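Local coordinates for protein VP2 (Primate bocaparvovirus 1, PDB 7L0Y) that self-assembles from 60 copies into the T=1 icosahedral capsid of human bocavirus 1, about 26 nm in diameter, at residues A[101-106]-A[452-457]. Residues are numbered along the deposited sequence; the frame is centred on the assembly and turned at random.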
loop_
_atom_site.group_PDB
_atom_site.type_symbol
_atom_site.label_atom_id
_atom_site.label_comp_id
_atom_site.label_asym_id
_atom_site.label_seq_id
_atom_site.Cartn_x
_atom_site.Cartn_y
_atom_site.Cartn_z
ATOM N N LYS A 101 -35.421 -13.470 80.162
ATOM C CA LYS A 101 -35.274 -13.531 78.716
ATOM C C LYS A 101 -34.495 -14.756 78.264
ATOM O O LYS A 101 -35.027 -15.599 77.541
ATOM C CB LYS A 101 -34.589 -12.261 78.211
ATOM C CG LYS A 101 -34.468 -12.190 76.713
ATOM C CD LYS A 101 -33.721 -10.947 76.296
ATOM C CE LYS A 101 -33.464 -10.929 74.806
ATOM N NZ LYS A 101 -34.739 -10.875 74.045
ATOM N N ALA A 102 -33.234 -14.861 78.659
ATOM C CA ALA A 102 -32.403 -16.002 78.328
ATOM C C ALA A 102 -31.851 -16.595 79.611
ATOM O O ALA A 102 -31.635 -15.888 80.595
ATOM C CB ALA A 102 -31.263 -15.613 77.392
ATOM N N MET A 103 -31.639 -17.903 79.599
ATOM C CA MET A 103 -31.108 -18.609 80.751
ATOM C C MET A 103 -30.004 -19.545 80.294
ATOM O O MET A 103 -30.093 -20.153 79.228
ATOM C CB MET A 103 -32.200 -19.386 81.468
ATOM C CG MET A 103 -31.760 -20.055 82.744
ATOM S SD MET A 103 -33.166 -20.764 83.610
ATOM C CE MET A 103 -32.366 -21.554 84.997
ATOM N N GLN A 104 -28.951 -19.636 81.092
ATOM C CA GLN A 104 -27.812 -20.483 80.777
ATOM C C GLN A 104 -27.368 -21.164 82.058
ATOM O O GLN A 104 -27.070 -20.487 83.043
ATOM C CB GLN A 104 -26.686 -19.651 80.175
ATOM C CG GLN A 104 -25.542 -20.420 79.599
ATOM C CD GLN A 104 -24.569 -19.503 78.898
ATOM O OE1 GLN A 104 -24.815 -18.304 78.779
ATOM N NE2 GLN A 104 -23.455 -20.053 78.438
ATOM N N VAL A 105 -27.331 -22.490 82.055
ATOM C CA VAL A 105 -26.901 -23.264 83.210
ATOM C C VAL A 105 -25.691 -24.091 82.817
ATOM O O VAL A 105 -25.721 -24.802 81.810
ATOM C CB VAL A 105 -28.023 -24.166 83.746
ATOM C CG1 VAL A 105 -27.495 -25.037 84.852
ATOM C CG2 VAL A 105 -29.162 -23.331 84.259
ATOM N N LYS A 106 -24.630 -23.996 83.607
ATOM C CA LYS A 106 -23.456 -24.838 83.457
ATOM C C LYS A 106 -23.303 -25.708 84.692
ATOM O O LYS A 106 -23.486 -25.236 85.813
ATOM C CB LYS A 106 -22.193 -24.010 83.256
ATOM C CG LYS A 106 -22.158 -23.228 81.979
ATOM C CD LYS A 106 -20.904 -22.394 81.913
ATOM C CE LYS A 106 -20.811 -21.614 80.622
ATOM N NZ LYS A 106 -19.595 -20.762 80.604
ATOM N N VAL A 452 -22.613 -25.560 89.964
ATOM C CA VAL A 452 -23.611 -25.108 89.005
ATOM C C VAL A 452 -23.555 -23.599 88.942
ATOM O O VAL A 452 -23.531 -22.930 89.975
ATOM C CB VAL A 452 -25.032 -25.578 89.360
ATOM C CG1 VAL A 452 -25.192 -26.978 88.970
ATOM C CG2 VAL A 452 -25.261 -25.460 90.847
ATOM N N SER A 453 -23.530 -23.069 87.733
ATOM C CA SER A 453 -23.675 -21.647 87.506
ATOM C C SER A 453 -24.935 -21.419 86.691
ATOM O O SER A 453 -25.130 -22.051 85.653
ATOM C CB SER A 453 -22.454 -21.071 86.798
ATOM O OG SER A 453 -22.317 -21.597 85.498
ATOM N N CYS A 454 -25.796 -20.542 87.183
ATOM C CA CYS A 454 -26.977 -20.091 86.466
ATOM C C CYS A 454 -26.742 -18.655 86.041
ATOM O O CYS A 454 -26.202 -17.858 86.810
ATOM C CB CYS A 454 -28.223 -20.200 87.344
ATOM S SG CYS A 454 -29.775 -19.754 86.548
ATOM N N GLU A 455 -27.112 -18.329 84.813
ATOM C CA GLU A 455 -27.003 -16.967 84.322
ATOM C C GLU A 455 -28.265 -16.612 83.558
ATOM O O GLU A 455 -28.576 -17.242 82.546
ATOM C CB GLU A 455 -25.769 -16.813 83.446
ATOM C CG GLU A 455 -25.528 -15.420 82.948
ATOM C CD GLU A 455 -24.220 -15.312 82.211
ATOM O OE1 GLU A 455 -23.504 -16.329 82.142
ATOM O OE2 GLU A 455 -23.909 -14.221 81.687
ATOM N N ILE A 456 -28.988 -15.608 84.037
ATOM C CA ILE A 456 -30.246 -15.201 83.431
ATOM C C ILE A 456 -30.103 -13.779 82.925
ATOM O O ILE A 456 -29.617 -12.906 83.647
ATOM C CB ILE A 456 -31.427 -15.298 84.409
ATOM C CG1 ILE A 456 -31.656 -16.738 84.832
ATOM C CG2 ILE A 456 -32.687 -14.793 83.765
ATOM C CD1 ILE A 456 -32.712 -16.875 85.855
ATOM N N VAL A 457 -30.514 -13.552 81.688
ATOM C CA VAL A 457 -30.699 -12.206 81.171
ATOM C C VAL A 457 -32.146 -11.816 81.422
ATOM O O VAL A 457 -33.069 -12.533 81.034
ATOM C CB VAL A 457 -30.352 -12.123 79.681
ATOM C CG1 VAL A 457 -30.625 -10.735 79.166
ATOM C CG2 VAL A 457 -28.906 -12.483 79.470
#
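M103 and I456 face each other where the two inner, antiparallel strands (D and I) of the BIDG sheet of the parvovirus jelly roll meet, and the pair illustrates how one ladder can present a buried apolar face and a more polar, less buried one. Residues 101-106 belong to strand 95-118 and residues 452-457 to strand 446-462; strands 215-232 and 30-42 flank them.

On the apolar face, M103 carries the contact. CG stands anti to the backbone N (chi1 -175°) and the chain stays extended, which carries CE across to C454 SG, 3.5 Å away, while the M103 and I456 side chains cross at an angle, M103 CG meeting I456 CG1 at 3.9 Å. V105 CG2 lies farther from C454 SG, at 4.3 Å, and F76 from a loop covers both M103 and C454.

On the other face, Q104 and E455 are hydrogen-bonded through their backbones, N to O in both directions, while their extended side chains run side by side in the same direction. Their amide and carboxylate planes are only 5° apart, yet Q104 OE1 and E455 OE1 stay 4.1 Å apart. K106 NZ lies 6.1 Å from E455 OE1, without contact. An apolar pair, A102 CB and V457 CB, 4.3 Å apart, shares this face.

Near K101 a classic beta bulge breaks the regular pairing, K101 and A102 both facing V457, whose O accepts a bond from K101 N at 2.7 Å and a weak one from A102 N. Beside K106, S453 OG sits between its own backbone N and carbonyl carbon (chi1 65°), 3.3 Å from K106 CB.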